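Local coordinates for catalase (Corynebacterium glutamicum atcc 13032, PDB 4B7F), which catalyses the breakdown of hydrogen peroxide to water and dioxygen, as a haem-dependent enzyme of the catalase family, at the interface of chains A and B. Coordinates in Å, arbitrary orientation; residue numbers count along the deposited sequence, not the author numbering. Chains: chain A/B, Catalase.

The interface of chains A and B. Residues chain A 14, 316-317; chain B 389, 392-393.
Two loop segments of chain A, one near the N-terminus with A:Met14 and one between strand 305-314 and helix 319-324 with A:Pro316 and A:Arg317, meet a loop of chain B carrying B:Phe389, B:Glu392 and B:Gly393. A:Met14 lies over one face of the B:Phe389 ring: its CA sits 4.0 Å from the ring centroid, offset toward the rim, in a CH-pi contact, and its CB reaches CE1 of the ring at 3.4 Å. The backbones of this pair also form a parallel beta bridge. With CG anti to the backbone N (chi1 -174°), the A:Met14 chain runs on past CE1 and brings SD to 3.6 Å from the backbone N of B:Glu392. CB of A:Arg317 touches the same ring atom, CE1 of B:Phe389, at 3.8 Å. The extended B:Glu392 chain (chi1 -179°) crosses A:Arg317 at a slant, its CG 3.6 Å from the carbonyl O of A:Arg317. Carboxylate oxygen OE1 of B:Glu392 meets CD of A:Arg317 and lies 3.5 Å from its guanidinium NH1, a long salt bridge with the two planes 45° apart, which suggests a mainly electrostatic attraction. Where the two backbones approach, water 1 joins the carbonyl O of A:Arg317 (2.7 Å) to the amide N of B:Gly393, whose N-H points almost straight at the water. The patch lies beside the main body of chain A, where an extended segment of chain B packs against it, within a two-fold interface of the four-chain assembly, consistent with the arm-exchanged tetramers typical of catalases.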
# COMPACT_ATOMS: atom_id res chain seq x y z
N MET A 14 5.76 -14.52 -19.34
CA MET A 14 6.47 -13.80 -20.39
C MET A 14 5.63 -13.57 -21.64
O MET A 14 5.02 -14.51 -22.17
CB MET A 14 7.75 -14.53 -20.76
CG MET A 14 8.60 -13.76 -21.75
SD MET A 14 10.30 -14.37 -21.80
CE MET A 14 10.06 -16.02 -22.44
N PRO A 316 17.67 -15.56 -15.45
CA PRO A 316 16.28 -15.08 -15.47
C PRO A 316 15.93 -14.43 -16.82
O PRO A 316 16.81 -13.92 -17.52
CB PRO A 316 16.25 -14.03 -14.35
CG PRO A 316 17.68 -13.65 -14.12
CD PRO A 316 18.47 -14.90 -14.40
N ARG A 317 14.65 -14.46 -17.18
CA ARG A 317 14.17 -13.77 -18.37
C ARG A 317 14.00 -12.28 -18.09
O ARG A 317 14.24 -11.43 -18.96
CB ARG A 317 12.84 -14.35 -18.85
CG ARG A 317 12.83 -15.86 -18.99
CD ARG A 317 13.37 -16.29 -20.33
NE ARG A 317 13.03 -17.68 -20.64
CZ ARG A 317 13.90 -18.59 -21.06
NH1 ARG A 317 15.18 -18.27 -21.21
NH2 ARG A 317 13.50 -19.84 -21.33
N PHE B 389 5.50 -9.88 -17.95
CA PHE B 389 6.67 -9.09 -18.36
C PHE B 389 6.98 -9.29 -19.85
O PHE B 389 6.54 -10.27 -20.47
CB PHE B 389 7.89 -9.42 -17.48
CG PHE B 389 8.22 -10.89 -17.42
CD1 PHE B 389 9.07 -11.46 -18.36
CD2 PHE B 389 7.68 -11.69 -16.42
CE1 PHE B 389 9.38 -12.81 -18.31
CE2 PHE B 389 7.98 -13.06 -16.36
CZ PHE B 389 8.83 -13.61 -17.32
N GLU B 392 12.15 -11.69 -23.25
CA GLU B 392 13.49 -11.52 -22.70
C GLU B 392 14.36 -10.53 -23.48
O GLU B 392 14.52 -10.65 -24.70
CB GLU B 392 14.19 -12.88 -22.61
CG GLU B 392 15.60 -12.84 -22.04
CD GLU B 392 16.22 -14.22 -21.99
OE1 GLU B 392 15.68 -15.14 -22.65
OE2 GLU B 392 17.25 -14.40 -21.30
N GLY B 393 14.91 -9.55 -22.77
CA GLY B 393 15.87 -8.62 -23.35
C GLY B 393 15.30 -7.51 -24.22
O GLY B 393 16.06 -6.75 -24.82
O HOH W 1 14.07 -9.05 -20.17